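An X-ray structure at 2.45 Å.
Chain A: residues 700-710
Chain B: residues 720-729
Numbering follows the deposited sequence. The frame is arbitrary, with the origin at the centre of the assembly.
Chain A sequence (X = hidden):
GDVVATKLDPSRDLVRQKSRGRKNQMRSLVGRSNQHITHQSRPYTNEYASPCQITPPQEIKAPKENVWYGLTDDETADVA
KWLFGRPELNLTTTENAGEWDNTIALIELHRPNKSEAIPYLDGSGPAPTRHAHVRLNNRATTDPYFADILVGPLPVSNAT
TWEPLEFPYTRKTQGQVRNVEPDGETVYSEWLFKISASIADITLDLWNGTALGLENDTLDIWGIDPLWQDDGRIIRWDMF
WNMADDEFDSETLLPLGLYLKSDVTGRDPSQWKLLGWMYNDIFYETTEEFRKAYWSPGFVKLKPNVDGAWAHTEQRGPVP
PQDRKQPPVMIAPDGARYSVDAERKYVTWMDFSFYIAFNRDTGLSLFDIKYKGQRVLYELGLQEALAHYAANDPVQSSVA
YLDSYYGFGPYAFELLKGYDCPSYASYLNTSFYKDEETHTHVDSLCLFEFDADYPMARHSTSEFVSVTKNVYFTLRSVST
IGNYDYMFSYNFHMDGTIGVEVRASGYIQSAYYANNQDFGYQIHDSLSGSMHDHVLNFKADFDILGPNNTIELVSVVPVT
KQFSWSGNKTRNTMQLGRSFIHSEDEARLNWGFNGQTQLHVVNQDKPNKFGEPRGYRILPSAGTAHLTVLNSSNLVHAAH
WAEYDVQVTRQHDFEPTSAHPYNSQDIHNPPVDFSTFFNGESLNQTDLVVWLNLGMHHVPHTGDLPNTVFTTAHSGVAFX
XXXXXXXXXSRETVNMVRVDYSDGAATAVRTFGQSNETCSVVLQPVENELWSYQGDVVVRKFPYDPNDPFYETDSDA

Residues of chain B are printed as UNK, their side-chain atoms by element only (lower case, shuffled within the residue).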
ATOM      1  N   PRO A 700       0.168  19.956  -2.094  1.00 13.85           N
ATOM      2  CA  PRO A 700       1.620  19.944  -2.204  1.00 13.31           C
ATOM      3  C   PRO A 700       2.335  20.800  -1.167  1.00 13.03           C
ATOM      4  O   PRO A 700       1.935  21.949  -0.929  1.00 12.60           O
ATOM      5  CB  PRO A 700       1.865  20.503  -3.607  1.00 13.06           C
ATOM      6  CG  PRO A 700       0.645  20.202  -4.336  1.00 13.29           C
ATOM      7  CD  PRO A 700      -0.440  20.434  -3.347  1.00 13.77           C
ATOM      8  N   HIS A 701       3.387  20.224  -0.576  1.00 12.59           N
ATOM      9  CA  HIS A 701       4.259  20.926   0.358  1.00 12.43           C
ATOM     10  C   HIS A 701       5.630  21.177  -0.283  1.00 12.57           C
ATOM     11  O   HIS A 701       5.811  20.950  -1.482  1.00 12.23           O
ATOM     12  CB  HIS A 701       4.364  20.147   1.685  1.00 12.41           C
ATOM     13  CG  HIS A 701       5.238  18.928   1.631  1.00 11.88           C
ATOM     14  ND1 HIS A 701       6.421  18.831   2.335  1.00 11.01           N
ATOM     15  CD2 HIS A 701       5.084  17.743   0.995  1.00 11.32           C
ATOM     16  CE1 HIS A 701       6.968  17.650   2.118  1.00 10.08           C
ATOM     17  NE2 HIS A 701       6.178  16.970   1.307  1.00 11.64           N
ATOM     18  N   THR A 702       6.590  21.639   0.518  1.00 12.61           N
ATOM     19  CA  THR A 702       7.912  22.007   0.016  1.00 12.70           C
ATOM     20  C   THR A 702       8.655  20.827  -0.612  1.00 12.93           C
ATOM     21  O   THR A 702       9.484  21.012  -1.500  1.00 13.02           O
ATOM     22  CB  THR A 702       8.790  22.611   1.135  1.00 12.91           C
ATOM     23  OG1 THR A 702       8.838  21.707   2.253  1.00 12.77           O
ATOM     24  CG2 THR A 702       8.243  23.965   1.579  1.00 12.05           C
ATOM     25  N   GLY A 703       8.353  19.619  -0.146  1.00 12.92           N
ATOM     26  CA  GLY A 703       8.928  18.401  -0.706  1.00 13.07           C
ATOM     27  C   GLY A 703       8.393  18.027  -2.079  1.00 13.27           C
ATOM     28  O   GLY A 703       8.853  17.064  -2.689  1.00 13.33           O
ATOM     29  N   ASP A 704       7.403  18.765  -2.565  1.00 13.48           N
ATOM     30  CA  ASP A 704       6.967  18.625  -3.949  1.00 13.58           C
ATOM     31  C   ASP A 704       7.788  19.506  -4.900  1.00 13.54           C
ATOM     32  O   ASP A 704       7.533  19.519  -6.099  1.00 13.56           O
ATOM     33  CB  ASP A 704       5.471  18.927  -4.061  1.00 13.60           C
ATOM     34  CG  ASP A 704       4.625  17.853  -3.407  1.00 13.47           C
ATOM     35  OD1 ASP A 704       4.364  16.837  -4.077  1.00 14.55           O
ATOM     36  OD2 ASP A 704       4.232  18.013  -2.235  1.00 12.26           O
ATOM     37  N   LEU A 705       8.771  20.229  -4.360  1.00 13.57           N
ATOM     38  CA  LEU A 705       9.704  21.013  -5.162  1.00 13.71           C
ATOM     39  C   LEU A 705      11.034  20.270  -5.275  1.00 13.72           C
ATOM     40  O   LEU A 705      11.589  19.847  -4.262  1.00 13.81           O
ATOM     41  CB  LEU A 705       9.958  22.372  -4.513  1.00 13.74           C
ATOM     42  CG  LEU A 705       8.743  23.256  -4.254  1.00 13.99           C
ATOM     43  CD1 LEU A 705       9.187  24.516  -3.527  1.00 14.02           C
ATOM     44  CD2 LEU A 705       8.030  23.595  -5.548  1.00 12.67           C
ATOM     45  N   PRO A 706      11.559  20.108  -6.500  1.00 13.79           N
ATOM     46  CA  PRO A 706      11.043  20.543  -7.803  1.00 13.93           C
ATOM     47  C   PRO A 706       9.886  19.682  -8.336  1.00 14.07           C
ATOM     48  O   PRO A 706       9.034  20.182  -9.079  1.00 14.06           O
ATOM     49  CB  PRO A 706      12.263  20.404  -8.711  1.00 13.89           C
ATOM     50  CG  PRO A 706      13.016  19.242  -8.099  1.00 14.02           C
ATOM     51  CD  PRO A 706      12.863  19.428  -6.628  1.00 13.75           C
ATOM     52  N   ASN A 707       9.865  18.405  -7.965  1.00 14.14           N
ATOM     53  CA  ASN A 707       8.838  17.481  -8.439  1.00 14.37           C
ATOM     54  C   ASN A 707       8.210  16.688  -7.321  1.00 14.24           C
ATOM     55  O   ASN A 707       8.834  16.446  -6.290  1.00 14.16           O
ATOM     56  CB  ASN A 707       9.434  16.485  -9.433  1.00 14.54           C
ATOM     57  CG  ASN A 707       9.586  17.058 -10.820  1.00 15.39           C
ATOM     58  OD1 ASN A 707       9.246  18.220 -11.078  1.00 15.99           O
ATOM     59  ND2 ASN A 707      10.094  16.238 -11.733  1.00 16.06           N
ATOM     60  N   THR A 708       6.974  16.266  -7.549  1.00 14.13           N
ATOM     61  CA  THR A 708       6.308  15.328  -6.665  1.00 14.28           C
ATOM     62  C   THR A 708       7.010  13.986  -6.808  1.00 14.55           C
ATOM     63  O   THR A 708       7.583  13.698  -7.857  1.00 14.99           O
ATOM     64  CB  THR A 708       4.813  15.211  -7.019  1.00 14.07           C
ATOM     65  OG1 THR A 708       4.205  16.492  -6.855  1.00 13.91           O
ATOM     66  CG2 THR A 708       4.090  14.196  -6.132  1.00 13.77           C
ATOM     67  N   VAL A 709       6.982  13.186  -5.752  1.00 14.91           N
ATOM     68  CA  VAL A 709       7.694  11.912  -5.727  1.00 15.38           C
ATOM     69  C   VAL A 709       6.724  10.730  -5.757  1.00 15.86           C
ATOM     70  O   VAL A 709       5.640  10.784  -5.158  1.00 15.87           O
ATOM     71  CB  VAL A 709       8.614  11.808  -4.484  1.00 15.39           C
ATOM     72  CG1 VAL A 709       9.608  12.955  -4.477  1.00 15.13           C
ATOM     73  CG2 VAL A 709       7.801  11.795  -3.196  1.00 15.16           C
ATOM     74  N   PHE A 710       7.130   9.665  -6.447  1.00 16.07           N
ATOM     75  CA  PHE A 710       6.298   8.474  -6.616  1.00 16.18           C
ATOM     76  C   PHE A 710       6.075   7.680  -5.326  1.00 16.30           C
ATOM     77  O   PHE A 710       5.119   6.913  -5.229  1.00 16.36           O
ATOM     78  CB  PHE A 710       6.925   7.526  -7.648  1.00 16.28           C
ATOM     79  CG  PHE A 710       6.763   7.966  -9.083  1.00 16.44           C
ATOM     80  CD1 PHE A 710       5.508   8.249  -9.606  1.00 16.27           C
ATOM     81  CD2 PHE A 710       7.868   8.042  -9.927  1.00 16.49           C
ATOM     82  CE1 PHE A 710       5.357   8.635 -10.930  1.00 17.41           C
ATOM     83  CE2 PHE A 710       7.727   8.422 -11.257  1.00 16.80           C
ATOM     84  CZ  PHE A 710       6.468   8.720 -11.761  1.00 16.85           C
TER
ATOM     85  N   UNK B 720       6.400  10.962   6.697  1.00 16.27           N
ATOM     86  CA  UNK B 720       7.053  11.703   5.624  1.00 16.35           C
ATOM     87  C   UNK B 720       7.217  13.168   6.020  1.00 16.10           C
ATOM     88  O   UNK B 720       6.356  13.710   6.694  1.00 15.82           O
ATOM     89  c   UNK B 720       4.967  12.451   4.358  1.00 16.47           C
ATOM     90  c   UNK B 720       6.248  11.604   4.308  1.00 16.61           C
ATOM     91  o   UNK B 720       7.063  12.045   3.217  1.00 17.65           O
ATOM     92  N   UNK B 721       8.330  13.809   5.614  1.00 16.18           N
ATOM     93  CA  UNK B 721       8.492  15.229   5.912  1.00 16.34           C
ATOM     94  C   UNK B 721       7.347  16.071   5.360  1.00 16.27           C
ATOM     95  O   UNK B 721       6.834  15.780   4.279  1.00 16.68           O
ATOM     96  c   UNK B 721      10.567  14.331   5.212  1.00 16.34           C
ATOM     97  c   UNK B 721       9.543  13.256   4.988  1.00 16.29           C
ATOM     98  c   UNK B 721       9.804  15.586   5.205  1.00 16.43           C
ATOM     99  N   UNK B 722       6.940  17.081   6.121  1.00 16.05           N
ATOM    100  CA  UNK B 722       5.845  17.960   5.737  1.00 15.82           C
ATOM    101  C   UNK B 722       6.256  19.388   6.087  1.00 15.59           C
ATOM    102  O   UNK B 722       6.374  19.727   7.263  1.00 15.47           O
ATOM    103  c   UNK B 722       4.565  17.554   6.468  1.00 15.96           C
ATOM    104  c   UNK B 722       3.191  19.608   6.040  1.00 16.33           C
ATOM    105  c   UNK B 722       3.235  18.097   5.939  1.00 15.93           C
ATOM    106  c   UNK B 722       2.989  17.650   4.509  1.00 15.84           C
ATOM    107  N   UNK B 723       6.493  20.200   5.055  1.00 15.15           N
ATOM    108  CA  UNK B 723       7.051  21.546   5.198  1.00 15.08           C
ATOM    109  C   UNK B 723       8.289  21.605   6.092  1.00 15.06           C
ATOM    110  O   UNK B 723       8.513  22.590   6.788  1.00 14.76           O
ATOM    111  c   UNK B 723       4.874  22.725   4.717  1.00 14.61           C
ATOM    112  o   UNK B 723       5.121  22.902   3.526  1.00 14.40           O
ATOM    113  n   UNK B 723       3.639  22.716   5.200  1.00 14.73           N
ATOM    114  c   UNK B 723       5.980  22.509   5.711  1.00 15.13           C
ATOM    115  N   UNK B 724       9.098  20.550   6.033  1.00 15.15           N
ATOM    116  CA  UNK B 724      10.219  20.343   6.943  1.00 15.16           C
ATOM    117  C   UNK B 724      11.516  20.842   6.339  1.00 15.14           C
ATOM    118  O   UNK B 724      12.351  21.440   7.026  1.00 15.12           O
ATOM    119  c   UNK B 724      13.371  17.370   8.958  1.00 16.92           C
ATOM    120  c   UNK B 724      11.341  18.490   8.294  1.00 15.83           C
ATOM    121  c   UNK B 724      12.060  18.518  10.603  1.00 17.02           C
ATOM    122  c   UNK B 724      12.459  17.725   7.986  1.00 16.50           C
ATOM    123  c   UNK B 724      10.339  18.855   7.232  1.00 15.24           C
ATOM    124  o   UNK B 724      14.068  17.432  11.240  1.00 18.37           O
ATOM    125  c   UNK B 724      11.148  18.869   9.616  1.00 16.71           C
ATOM    126  c   UNK B 724      13.165  17.770  10.268  1.00 17.18           C
ATOM    127  N   UNK B 725      11.686  20.569   5.048  1.00 15.03           N
ATOM    128  CA  UNK B 725      12.878  20.966   4.306  1.00 14.90           C
ATOM    129  C   UNK B 725      12.504  22.011   3.260  1.00 14.82           C
ATOM    130  O   UNK B 725      11.330  22.144   2.910  1.00 14.54           O
ATOM    131  c   UNK B 725      14.407  18.817   4.433  1.00 14.99           C
ATOM    132  c   UNK B 725      13.485  19.738   3.623  1.00 14.70           C
ATOM    133  c   UNK B 725      14.075  17.342   4.162  1.00 12.81           C
ATOM    134  c   UNK B 725      14.381  19.106   5.918  1.00 14.09           C
ATOM    135  N   UNK B 726      13.503  22.754   2.747  1.00 14.91           N
ATOM    136  CA  UNK B 726      13.251  23.693   1.656  1.00 14.82           C
ATOM    137  C   UNK B 726      12.686  23.008   0.415  1.00 14.98           C
ATOM    138  O   UNK B 726      11.911  23.621  -0.315  1.00 14.90           O
ATOM    139  c   UNK B 726      14.643  24.257   1.346  1.00 14.66           C
ATOM    140  c   UNK B 726      15.425  24.038   2.567  1.00 14.92           C
ATOM    141  c   UNK B 726      14.920  22.761   3.147  1.00 14.91           C
ATOM    142  N   UNK B 727      13.083  21.752   0.184  1.00 15.10           N
ATOM    143  CA  UNK B 727      12.627  20.990  -0.976  1.00 15.18           C
ATOM    144  C   UNK B 727      12.681  19.486  -0.760  1.00 15.28           C
ATOM    145  O   UNK B 727      12.863  19.019   0.362  1.00 15.49           O
ATOM    146  N   UNK B 728      12.506  18.736  -1.846  1.00 15.19           N
ATOM    147  CA  UNK B 728      12.666  17.284  -1.852  1.00 15.03           C
ATOM    148  C   UNK B 728      14.144  16.893  -1.684  1.00 14.96           C
ATOM    149  O   UNK B 728      14.968  17.251  -2.522  1.00 14.87           O
ATOM    150  o   UNK B 728      12.506  14.479  -2.433  1.00 14.12           O
ATOM    151  c   UNK B 728      12.132  16.724  -3.176  1.00 15.12           C
ATOM    152  c   UNK B 728      12.510  15.264  -3.402  1.00 15.36           C
ATOM    153  o   UNK B 728      12.809  14.910  -4.563  1.00 15.00           O
ATOM    154  N   UNK B 729      14.482  16.143  -0.613  1.00 14.87           N
ATOM    155  CA  UNK B 729      15.879  15.753  -0.403  1.00 15.04           C
ATOM    156  C   UNK B 729      16.375  14.608  -1.290  1.00 15.39           C
ATOM    157  O   UNK B 729      17.574  14.336  -1.301  1.00 15.46           O
ATOM    158  c   UNK B 729      15.906  15.323   1.062  1.00 14.82           C
ATOM    159  c   UNK B 729      13.617  15.659   0.476  1.00 14.86           C
ATOM    160  c   UNK B 729      14.547  14.864   1.341  1.00 14.96           C
TER
HETATM  161  O   HOH W   1       9.653  19.245   3.452  1.00  5.65           O
HETATM  162  O   HOH W   2       9.677  14.916  -1.127  1.00  9.30           O
HETATM  163  O   HOH W   3      11.482  16.096  -6.622  1.00  4.53           O

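Position 720 carries three side-chain atoms: one carbon bearing an oxygen and a second carbon. That beta-branched hydroxyl pattern is threonine. OG1 of Thr B720 comes no nearer than 5.4 Å, to NE2 of His A701, and is hydrogen-bonded elsewhere in the structure.

At 721, three carbons close a ring onto the backbone N, which only proline does. The carbonyl of Pro B721 lies beside the imidazole of His A701, with O 3.3 Å from His A701 NE2, but the angle is too poor for a hydrogen bond.

Position 722 has four carbons, forked at the second, and one tip sits over a face of the His A701 ring. The fork one carbon beyond CB identifies leucine. CB of Leu B722 points away from chain A, yet the side chain returns: CD2 lies 4.1 Å from the ring centroid, 22° off the normal, a CH-pi contact.

Position 723 has two carbons, the second carrying one nitrogen and one oxygen, the oxygen approaching CB of His A701: an amide on a short stem, hence asparagine. Its backbone makes the hydrogen bond: N of Asn B723 donates to ND1 of His A701 at 3.0 Å and 161°. ND1 is therefore the unprotonated nitrogen in this contact. The side chain adds packing, with OD1 of Asn B723 3.4 Å from CB of His A701.

At 724, one carbon leads to a six-carbon ring bearing an oxygen, so the residue is tyrosine. The ring of Tyr B724 leads away from chain A and contributes almost nothing to the buried surface.

Position 725 again shows four carbons forked at the second: leucine. CB of Leu B725, the nearest atom of its side chain, stays 5.2 Å from OG1 of Thr A702, but backbone O of Leu B725 accepts from OG1 of Thr A702 at 2.6 Å. Water 1 joins the same pair, donating to Thr A702 OG1 and accepting from Leu B725 N, both at 2.9 Å.

The three carbons at 726 close onto the backbone N, giving proline. The CA-to-CB bond of Pro B726 points away, while O of Pro B726 lies 3.6 Å from CB of Thr A702.

Position 727 has no side-chain atoms and is glycine. CA of Gly B727 makes a CA-H...O contact with O of Thr A702 at 3.2 Å; a CB in ideal position would lie a tight 3.2 Å from Leu A705 O.

At 728, two carbons end in two oxygens, and the CB of 728 lies 3.3 Å from O of Gly A703. A carboxylate on a short stem is aspartate. N of Asp B728 donates to O of Leu A705 at 2.8 Å and 172°. Water 2 bridges OD1 to Gly A703 O, and water 3 bridges OD2 to Asn A707 O.

Position 729 is a last three-carbon ring on N, proline, and Pro B729 barely meets chain A.

The rule here is backbone reading. In all three direct hydrogen bonds chain B offers main-chain atoms, met by the His A701 ring, the Thr A702 hydroxyl and the Leu A705 carbonyl. A leucine methyl packs over one face of the imidazole, glycine permits close approach, and waters extend the aspartate's reach.

Chain B 720-729: TPLNYLPGDP
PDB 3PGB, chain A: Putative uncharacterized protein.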